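Local coordinates for ALDH21) (Physcomitrella patens subsp. patens, PDB 5MZ5), which oxidises succinic semialdehyde with NADP(+) as the electron acceptor, as a member of the aldehyde dehydrogenase family, at residues K168-I179 with D499-R510; I118-S126 with R216-L224. All coordinates share one frame; numbering follows the deposited sequence.

Interaction 1: K168-I179 with D499-R510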
loop_
_atom_site.group_PDB
_atom_site.type_symbol
_atom_site.label_atom_id
_atom_site.label_comp_id
_atom_site.label_asym_id
_atom_site.label_seq_id
_atom_site.Cartn_x
_atom_site.Cartn_y
_atom_site.Cartn_z
ATOM N N LYS A 168 -0.645 -23.598 8.793
ATOM C CA LYS A 168 -1.673 -24.020 7.838
ATOM C C LYS A 168 -3.093 -23.603 8.298
ATOM O O LYS A 168 -3.426 -23.770 9.476
ATOM C CB LYS A 168 -1.601 -25.555 7.658
ATOM C CG LYS A 168 -2.611 -26.126 6.655
ATOM C CD LYS A 168 -2.649 -27.646 6.666
ATOM C CE LYS A 168 -3.699 -28.169 5.705
ATOM N NZ LYS A 168 -3.262 -29.399 4.986
ATOM N N GLY A 169 -3.891 -23.090 7.354
ATOM C CA GLY A 169 -5.277 -22.697 7.565
ATOM C C GLY A 169 -5.470 -21.388 8.302
ATOM O O GLY A 169 -6.582 -21.103 8.747
ATOM N N LEU A 170 -4.416 -20.565 8.411
ATOM C CA LEU A 170 -4.516 -19.272 9.080
ATOM C C LEU A 170 -4.477 -18.103 8.107
ATOM O O LEU A 170 -3.723 -18.104 7.135
ATOM C CB LEU A 170 -3.454 -19.100 10.194
ATOM C CG LEU A 170 -3.386 -20.207 11.273
ATOM C CD1 LEU A 170 -2.142 -20.053 12.170
ATOM C CD2 LEU A 170 -4.640 -20.222 12.143
ATOM N N GLN A 171 -5.325 -17.100 8.383
ATOM C CA GLN A 171 -5.413 -15.834 7.657
ATOM C C GLN A 171 -5.734 -14.775 8.708
ATOM O O GLN A 171 -6.186 -15.100 9.809
ATOM C CB GLN A 171 -6.487 -15.887 6.537
ATOM C CG GLN A 171 -7.923 -15.893 7.057
ATOM C CD GLN A 171 -8.936 -16.127 5.977
ATOM O OE1 GLN A 171 -9.157 -15.268 5.113
ATOM N NE2 GLN A 171 -9.636 -17.256 6.064
ATOM N N GLY A 172 -5.496 -13.535 8.370
ATOM C CA GLY A 172 -5.745 -12.438 9.288
ATOM C C GLY A 172 -6.339 -11.222 8.638
ATOM O O GLY A 172 -6.120 -10.965 7.448
ATOM N N ILE A 173 -7.132 -10.492 9.410
ATOM C CA ILE A 173 -7.689 -9.199 9.022
ATOM C C ILE A 173 -7.073 -8.207 10.003
ATOM O O ILE A 173 -7.262 -8.340 11.210
ATOM C CB ILE A 173 -9.244 -9.138 9.017
ATOM C CG1 ILE A 173 -9.830 -10.097 7.950
ATOM C CG2 ILE A 173 -9.724 -7.669 8.802
ATOM C CD1 ILE A 173 -11.276 -10.480 8.183
ATOM N N VAL A 174 -6.302 -7.254 9.477
ATOM C CA VAL A 174 -5.645 -6.215 10.266
ATOM C C VAL A 174 -6.440 -4.931 10.078
ATOM O O VAL A 174 -6.601 -4.475 8.954
ATOM C CB VAL A 174 -4.153 -6.034 9.884
ATOM C CG1 VAL A 174 -3.482 -5.013 10.795
ATOM C CG2 VAL A 174 -3.409 -7.363 9.934
ATOM N N LYS A 175 -6.955 -4.373 11.171
ATOM C CA LYS A 175 -7.773 -3.167 11.147
ATOM C C LYS A 175 -7.238 -2.189 12.192
ATOM O O LYS A 175 -6.599 -2.599 13.154
ATOM C CB LYS A 175 -9.241 -3.564 11.433
ATOM C CG LYS A 175 -10.299 -2.585 11.001
ATOM C CD LYS A 175 -11.626 -3.299 10.849
ATOM C CE LYS A 175 -12.713 -2.699 11.700
ATOM N NZ LYS A 175 -14.033 -3.304 11.380
ATOM N N LYS A 176 -7.456 -0.892 11.967
ATOM C CA LYS A 176 -7.007 0.177 12.859
ATOM C C LYS A 176 -8.179 0.759 13.622
ATOM O O LYS A 176 -9.259 0.943 13.062
ATOM C CB LYS A 176 -6.232 1.255 12.087
ATOM C CG LYS A 176 -4.868 0.790 11.612
ATOM C CD LYS A 176 -4.242 1.815 10.699
ATOM C CE LYS A 176 -2.997 1.302 10.017
ATOM N NZ LYS A 176 -1.776 1.640 10.794
ATOM N N PHE A 177 -7.975 1.013 14.917
ATOM C CA PHE A 177 -9.016 1.515 15.807
ATOM C C PHE A 177 -8.607 2.814 16.483
ATOM O O PHE A 177 -7.422 2.981 16.758
ATOM C CB PHE A 177 -9.317 0.444 16.883
ATOM C CG PHE A 177 -10.015 -0.785 16.354
ATOM C CD1 PHE A 177 -9.297 -1.790 15.705
ATOM C CD2 PHE A 177 -11.389 -0.944 16.508
ATOM C CE1 PHE A 177 -9.953 -2.912 15.181
ATOM C CE2 PHE A 177 -12.041 -2.075 16.003
ATOM C CZ PHE A 177 -11.314 -3.064 15.366
ATOM N N PRO A 178 -9.554 3.728 16.820
ATOM C CA PRO A 178 -9.156 4.937 17.570
ATOM C C PRO A 178 -8.395 4.594 18.859
ATOM O O PRO A 178 -8.807 3.682 19.579
ATOM C CB PRO A 178 -10.496 5.629 17.886
ATOM C CG PRO A 178 -11.459 5.092 16.876
ATOM C CD PRO A 178 -11.018 3.691 16.587
ATOM N N ILE A 179 -7.271 5.276 19.120
ATOM C CA ILE A 179 -6.444 5.057 20.333
ATOM C C ILE A 179 -7.220 5.442 21.612
ATOM O O ILE A 179 -6.982 4.853 22.669
ATOM C CB ILE A 179 -5.059 5.779 20.239
ATOM C CG1 ILE A 179 -4.039 5.228 21.289
ATOM C CG2 ILE A 179 -5.181 7.340 20.305
ATOM C CD1 ILE A 179 -2.580 5.715 21.062
ATOM N N ASP A 499 -2.097 8.050 11.899
ATOM C CA ASP A 499 -1.436 6.792 12.282
ATOM C C ASP A 499 -1.175 6.683 13.795
ATOM O O ASP A 499 -1.411 5.628 14.383
ATOM C CB ASP A 499 -0.113 6.617 11.520
ATOM C CG ASP A 499 -0.248 5.890 10.211
ATOM O OD1 ASP A 499 -0.764 4.736 10.219
ATOM O OD2 ASP A 499 0.217 6.437 9.181
ATOM N N ASP A 500 -0.716 7.785 14.424
ATOM C CA ASP A 500 -0.428 7.841 15.855
ATOM C C ASP A 500 -1.683 7.829 16.740
ATOM O O ASP A 500 -1.596 7.489 17.917
ATOM C CB ASP A 500 0.480 9.042 16.174
ATOM C CG ASP A 500 1.859 8.918 15.525
ATOM O OD1 ASP A 500 2.458 7.828 15.601
ATOM O OD2 ASP A 500 2.292 9.870 14.877
ATOM N N MET A 501 -2.846 8.176 16.166
ATOM C CA MET A 501 -4.146 8.164 16.849
ATOM C C MET A 501 -4.915 6.858 16.588
ATOM O O MET A 501 -6.094 6.727 16.933
ATOM C CB MET A 501 -4.967 9.379 16.424
ATOM C CG MET A 501 -4.418 10.647 16.987
ATOM S SD MET A 501 -5.128 12.116 16.258
ATOM C CE MET A 501 -3.965 13.353 16.844
ATOM N N LEU A 502 -4.231 5.888 15.975
ATOM C CA LEU A 502 -4.808 4.592 15.625
ATOM C C LEU A 502 -4.037 3.446 16.243
ATOM O O LEU A 502 -2.816 3.493 16.325
ATOM C CB LEU A 502 -4.892 4.418 14.091
ATOM C CG LEU A 502 -5.986 5.220 13.370
ATOM C CD1 LEU A 502 -5.709 5.310 11.874
ATOM C CD2 LEU A 502 -7.372 4.644 13.602
ATOM N N GLU A 503 -4.759 2.422 16.699
ATOM C CA GLU A 503 -4.157 1.207 17.243
ATOM C C GLU A 503 -4.432 0.058 16.295
ATOM O O GLU A 503 -5.538 -0.067 15.775
ATOM C CB GLU A 503 -4.661 0.886 18.661
ATOM C CG GLU A 503 -3.902 1.644 19.745
ATOM C CD GLU A 503 -2.485 1.178 20.055
ATOM O OE1 GLU A 503 -1.878 1.753 20.983
ATOM O OE2 GLU A 503 -1.969 0.268 19.367
ATOM N N THR A 504 -3.423 -0.762 16.065
ATOM C CA THR A 504 -3.532 -1.939 15.209
ATOM C C THR A 504 -4.169 -3.101 15.988
ATOM O O THR A 504 -3.774 -3.366 17.121
ATOM C CB THR A 504 -2.140 -2.314 14.664
ATOM O OG1 THR A 504 -1.686 -1.237 13.849
ATOM C CG2 THR A 504 -2.162 -3.602 13.825
ATOM N N LYS A 505 -5.134 -3.789 15.364
ATOM C CA LYS A 505 -5.755 -4.997 15.920
ATOM C C LYS A 505 -5.844 -6.020 14.809
ATOM O O LYS A 505 -6.294 -5.704 13.710
ATOM C CB LYS A 505 -7.142 -4.730 16.524
ATOM C CG LYS A 505 -7.669 -5.864 17.424
ATOM C CD LYS A 505 -9.128 -5.654 17.873
ATOM C CE LYS A 505 -9.375 -4.323 18.590
ATOM N NZ LYS A 505 -10.778 -4.185 19.086
ATOM N N VAL A 506 -5.409 -7.250 15.090
ATOM C CA VAL A 506 -5.500 -8.341 14.098
ATOM C C VAL A 506 -6.538 -9.389 14.534
ATOM O O VAL A 506 -6.606 -9.746 15.702
ATOM C CB VAL A 506 -4.110 -8.963 13.751
ATOM C CG1 VAL A 506 -3.406 -9.548 15.000
ATOM C CG2 VAL A 506 -4.211 -10.010 12.617
ATOM N N LEU A 507 -7.334 -9.871 13.585
ATOM C CA LEU A 507 -8.264 -10.976 13.771
ATOM C C LEU A 507 -7.573 -12.165 13.095
ATOM O O LEU A 507 -7.440 -12.186 11.869
ATOM C CB LEU A 507 -9.652 -10.692 13.123
ATOM C CG LEU A 507 -10.711 -11.776 13.309
ATOM C CD1 LEU A 507 -11.091 -11.953 14.809
ATOM C CD2 LEU A 507 -11.954 -11.495 12.430
ATOM N N VAL A 508 -7.040 -13.087 13.901
ATOM C CA VAL A 508 -6.352 -14.282 13.415
ATOM C C VAL A 508 -7.431 -15.346 13.295
ATOM O O VAL A 508 -8.072 -15.689 14.272
ATOM C CB VAL A 508 -5.149 -14.722 14.310
ATOM C CG1 VAL A 508 -4.508 -16.011 13.786
ATOM C CG2 VAL A 508 -4.111 -13.602 14.441
ATOM N N MET A 509 -7.659 -15.816 12.078
ATOM C CA MET A 509 -8.742 -16.730 11.743
ATOM C C MET A 509 -8.246 -18.108 11.352
ATOM O O MET A 509 -7.554 -18.269 10.345
ATOM C CB MET A 509 -9.591 -16.117 10.606
ATOM C CG MET A 509 -9.958 -14.647 10.827
ATOM S SD MET A 509 -10.481 -13.840 9.285
ATOM C CE MET A 509 -12.091 -14.370 9.205
ATOM N N ARG A 510 -8.635 -19.105 12.140
ATOM C CA ARG A 510 -8.290 -20.509 11.959
ATOM C C ARG A 510 -9.393 -21.271 11.214
ATOM O O ARG A 510 -10.495 -21.450 11.738
ATOM C CB ARG A 510 -7.931 -21.138 13.315
ATOM C CG ARG A 510 -8.229 -22.635 13.494
ATOM C CD ARG A 510 -7.026 -23.534 13.480
ATOM N NE ARG A 510 -5.938 -23.101 14.364
ATOM C CZ ARG A 510 -4.659 -23.353 14.109
ATOM N NH1 ARG A 510 -4.318 -24.070 13.051
ATOM N NH2 ARG A 510 -3.713 -22.894 14.911
HETATM O O HOH W 1 -2.020 -24.511 11.656
HETATM O O HOH W 2 -8.825 -19.050 8.077
HETATM O O HOH W 3 -1.233 3.054 13.468
#
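Leu170 presses its CD2 methyl onto one face of the Arg510 guanidinium, 3.7 Å above the plane and over its centre, while a water lies at the edge in plane. That water accepts from Arg510 NH1 at 2.7 Å and donates to Lys168 O, so the group is held by a methyl on its face and a bridge at its rim; Asp470 of a second subunit pairs with NH2. On the other flat group, the Phe177 ring, Lys505 covers one face: its NZ sits 3.9 Å from the ring centroid and 12° off the normal, a cation-pi contact, with CE beside it making a CH-pi contact. A bend at chi3 (-56°) folds the lysine chain over the ring, and NZ also donates to Met461 O of the second subunit. Glu503 O lies at the ring edge.

Leu170, Phe177, Glu503, Lys505 and Arg510 lie on strands 170-178 and 502-510, antiparallel neighbours in the three-stranded sheet of the oligomerisation domain typical of aldehyde dehydrogenases. Their axes make 143°, and paired backbone bonds recur at every second residue, as in Met509 N to Gln171 O at 2.8 Å. Residues 506-509 pair in parallel with a strand of the second subunit, so the sheet continues across the interface.

On the face bearing Phe177, Ile173 CD1 meets Met509 SD at 3.6 Å; on the reverse face, Val174 CG1 touches Thr504 CG2 at 3.6 Å. Farther along that reverse face, the Lys176 chain crosses Leu502 at about a right angle. Its NZ reaches Asp499 OD1 at 3.3 Å, a salt bridge whose hydrogen bond is weak, and also donates to a water that donates to Asp499 O. Beyond the paired strands, Ile179 N bonds to Met501 O at 2.9 Å, approaching from above the carbonyl plane.

Interaction 2: I118-S126 with R216-L224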
loop_
_atom_site.group_PDB
_atom_site.type_symbol
_atom_site.label_atom_id
_atom_site.label_comp_id
_atom_site.label_asym_id
_atom_site.label_seq_id
_atom_site.Cartn_x
_atom_site.Cartn_y
_atom_site.Cartn_z
ATOM N N ILE A 118 -11.269 35.349 10.590
ATOM C CA ILE A 118 -10.282 34.443 11.196
ATOM C C ILE A 118 -8.863 34.983 10.962
ATOM O O ILE A 118 -8.079 35.045 11.914
ATOM C CB ILE A 118 -10.486 32.975 10.747
ATOM C CG1 ILE A 118 -11.840 32.432 11.258
ATOM C CG2 ILE A 118 -9.346 32.081 11.248
ATOM C CD1 ILE A 118 -12.345 31.210 10.499
ATOM N N ALA A 119 -8.563 35.432 9.720
ATOM C CA ALA A 119 -7.268 36.028 9.363
ATOM C C ALA A 119 -6.963 37.279 10.218
ATOM O O ALA A 119 -5.849 37.400 10.739
ATOM C CB ALA A 119 -7.220 36.369 7.879
ATOM N N GLN A 120 -7.961 38.166 10.391
ATOM C CA GLN A 120 -7.827 39.385 11.197
ATOM C C GLN A 120 -7.542 39.065 12.672
ATOM O O GLN A 120 -6.672 39.690 13.262
ATOM C CB GLN A 120 -9.065 40.302 11.058
ATOM C CG GLN A 120 -9.180 41.009 9.690
ATOM C CD GLN A 120 -8.104 42.039 9.432
ATOM O OE1 GLN A 120 -7.627 42.725 10.343
ATOM N NE2 GLN A 120 -7.712 42.190 8.174
ATOM N N THR A 121 -8.246 38.060 13.235
ATOM C CA THR A 121 -8.079 37.572 14.607
ATOM C C THR A 121 -6.683 36.986 14.786
ATOM O O THR A 121 -6.067 37.213 15.822
ATOM C CB THR A 121 -9.177 36.544 14.943
ATOM O OG1 THR A 121 -10.452 37.164 14.790
ATOM C CG2 THR A 121 -9.052 35.993 16.354
ATOM N N LEU A 122 -6.202 36.223 13.780
ATOM C CA LEU A 122 -4.879 35.615 13.745
ATOM C C LEU A 122 -3.790 36.655 13.809
ATOM O O LEU A 122 -2.901 36.540 14.638
ATOM C CB LEU A 122 -4.706 34.793 12.471
ATOM C CG LEU A 122 -4.773 33.302 12.573
ATOM C CD1 LEU A 122 -4.571 32.689 11.200
ATOM C CD2 LEU A 122 -3.693 32.757 13.535
ATOM N N THR A 123 -3.846 37.672 12.933
ATOM C CA THR A 123 -2.882 38.777 12.904
ATOM C C THR A 123 -2.863 39.520 14.249
ATOM O O THR A 123 -1.795 39.801 14.790
ATOM C CB THR A 123 -3.198 39.697 11.719
ATOM O OG1 THR A 123 -2.776 39.009 10.557
ATOM C CG2 THR A 123 -2.471 41.059 11.798
ATOM N N MET A 124 -4.052 39.811 14.785
ATOM C CA MET A 124 -4.220 40.489 16.061
ATOM C C MET A 124 -3.527 39.731 17.220
ATOM O O MET A 124 -2.689 40.317 17.918
ATOM C CB MET A 124 -5.726 40.734 16.320
ATOM C CG MET A 124 -6.038 41.566 17.556
ATOM S SD MET A 124 -6.019 40.547 19.060
ATOM C CE MET A 124 -7.629 39.750 18.908
ATOM N N GLU A 125 -3.875 38.449 17.428
ATOM C CA GLU A 125 -3.326 37.705 18.561
ATOM C C GLU A 125 -1.900 37.170 18.358
ATOM O O GLU A 125 -1.249 36.862 19.351
ATOM C CB GLU A 125 -4.267 36.574 18.982
ATOM C CG GLU A 125 -4.282 35.390 18.022
ATOM C CD GLU A 125 -5.076 34.193 18.494
ATOM O OE1 GLU A 125 -5.483 34.180 19.675
ATOM O OE2 GLU A 125 -5.270 33.255 17.691
ATOM N N SER A 126 -1.447 36.990 17.101
ATOM C CA SER A 126 -0.114 36.434 16.870
ATOM C C SER A 126 0.918 37.470 16.439
ATOM O O SER A 126 2.119 37.230 16.584
ATOM C CB SER A 126 -0.174 35.276 15.874
ATOM O OG SER A 126 -0.310 35.743 14.542
ATOM N N ARG A 216 -1.233 32.805 25.087
ATOM C CA ARG A 216 -0.982 34.051 24.350
ATOM C C ARG A 216 -1.829 34.150 23.078
ATOM O O ARG A 216 -2.138 35.258 22.646
ATOM C CB ARG A 216 0.506 34.189 23.997
ATOM C CG ARG A 216 1.286 35.005 25.016
ATOM C CD ARG A 216 2.734 35.237 24.604
ATOM N NE ARG A 216 3.535 34.015 24.699
ATOM C CZ ARG A 216 4.861 33.982 24.810
ATOM N NH1 ARG A 216 5.559 35.109 24.866
ATOM N NH2 ARG A 216 5.497 32.820 24.883
ATOM N N THR A 217 -2.159 32.992 22.443
ATOM C CA THR A 217 -2.907 32.943 21.187
ATOM C C THR A 217 -4.069 31.901 21.231
ATOM O O THR A 217 -4.083 30.993 20.399
ATOM C CB THR A 217 -1.940 32.615 20.028
ATOM O OG1 THR A 217 -1.393 31.313 20.258
ATOM C CG2 THR A 217 -0.835 33.650 19.831
ATOM N N PRO A 218 -5.083 32.024 22.125
ATOM C CA PRO A 218 -6.124 30.980 22.176
ATOM C C PRO A 218 -7.335 31.171 21.276
ATOM O O PRO A 218 -8.137 30.255 21.166
ATOM C CB PRO A 218 -6.565 31.025 23.647
ATOM C CG PRO A 218 -6.420 32.464 24.017
ATOM C CD PRO A 218 -5.278 33.024 23.204
ATOM N N LEU A 219 -7.516 32.364 20.711
ATOM C CA LEU A 219 -8.732 32.716 19.983
ATOM C C LEU A 219 -8.980 31.911 18.736
ATOM O O LEU A 219 -10.140 31.654 18.430
ATOM C CB LEU A 219 -8.790 34.216 19.672
ATOM C CG LEU A 219 -8.437 35.166 20.810
ATOM C CD1 LEU A 219 -8.406 36.575 20.298
ATOM C CD2 LEU A 219 -9.400 35.010 22.017
ATOM N N SER A 220 -7.911 31.514 18.021
ATOM C CA SER A 220 -7.982 30.703 16.797
ATOM C C SER A 220 -8.534 29.333 17.133
ATOM O O SER A 220 -9.402 28.816 16.410
ATOM C CB SER A 220 -6.610 30.583 16.138
ATOM O OG SER A 220 -6.232 31.834 15.598
ATOM N N ALA A 221 -8.056 28.763 18.259
ATOM C CA ALA A 221 -8.548 27.485 18.754
ATOM C C ALA A 221 -10.007 27.604 19.217
ATOM O O ALA A 221 -10.789 26.681 19.013
ATOM C CB ALA A 221 -7.684 27.003 19.893
ATOM N N LEU A 222 -10.374 28.750 19.806
ATOM C CA LEU A 222 -11.721 28.983 20.308
ATOM C C LEU A 222 -12.727 29.171 19.181
ATOM O O LEU A 222 -13.882 28.803 19.354
ATOM C CB LEU A 222 -11.763 30.136 21.337
ATOM C CG LEU A 222 -11.026 29.852 22.677
ATOM C CD1 LEU A 222 -10.937 31.125 23.527
ATOM C CD2 LEU A 222 -11.679 28.691 23.461
ATOM N N ILE A 223 -12.274 29.702 18.020
ATOM C CA ILE A 223 -13.071 29.844 16.804
ATOM C C ILE A 223 -13.357 28.435 16.269
ATOM O O ILE A 223 -14.507 28.161 15.928
ATOM C CB ILE A 223 -12.425 30.805 15.749
ATOM C CG1 ILE A 223 -12.462 32.280 16.246
ATOM C CG2 ILE A 223 -13.112 30.690 14.380
ATOM C CD1 ILE A 223 -11.519 33.302 15.421
ATOM N N LEU A 224 -12.352 27.517 16.293
ATOM C CA LEU A 224 -12.585 26.121 15.873
ATOM C C LEU A 224 -13.646 25.470 16.778
ATOM O O LEU A 224 -14.533 24.796 16.266
ATOM C CB LEU A 224 -11.312 25.251 15.779
ATOM C CG LEU A 224 -10.401 25.486 14.559
ATOM C CD1 LEU A 224 -9.073 24.724 14.705
ATOM C CD2 LEU A 224 -11.092 25.102 13.222
#
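Glu125 drives its carboxylate into the beginning of helix 219-229, and three hydrogen bonds grip its two oxygens. OE1 receives Leu219 N at 2.9 Å through its syn lone pair. OE2 takes two donors: Ser220 OG at 2.7 Å, nearly in line with the C-O bond, and Ser220 N at 3.2 Å, on the syn side but 27° out of the carboxylate plane. CG stands between the backbone N and the carbonyl carbon (chi1 74°), and the chain then runs extended, which carries the acid across Thr217 at about a right angle. With amide hydrogens at a helix start directed at it, the buried carboxylate is likely to be stabilised as the anion. Without the carboxylate, as with an alanine here, Leu219 N and the Ser220 N and OG donors would probably lose their acceptor, and a gap would open against Thr217.

Around this polar core the packing is close: Leu122 CD2 rests 3.4 Å from Ser220 OG. Further along, Ile118 CG1 meets Ile223 CG2 at 3.8 Å, and Thr121 and Ile223 reach toward each other tip to tip. At the looser margin, Met124 is held by CE alone, against Leu219 CD1 (3.6 Å), and remains partly exposed; exposed Arg216 instead makes a cation-pi contact with the NADP(+)-binding Trp188.

The helix segments run roughly antiparallel (151°), their axes approaching to 10.0 Å. Helix 219-229 follows strand 209-212 of the Rossmann-type cofactor-binding domain. Helix 130-151 backs Leu122, while strands 55-59 and 66-71 pack against Leu219.

Interactions 1 and 2 lie in separate parts of the subunit: their centres are 40 Å apart, their nearest atoms about 13 Å, and they share no helix or strand. Along the chain their segments alternate, 118-126, 168-179, 216-224, then 499-510. Strand 170-178 leads straight into 182-185, and strand 209-212 precedes helix 219-229; both 182-185 and 209-212 belong to the Rossmann-type sheet, so the chain path runs through the cofactor-binding domain between the two contacts. Interaction 1 extends from it as a sheet joined by a neighbouring subunit, whereas interaction 2 is internal to one chain and ties two helices together beside NADP(+)-binding residues.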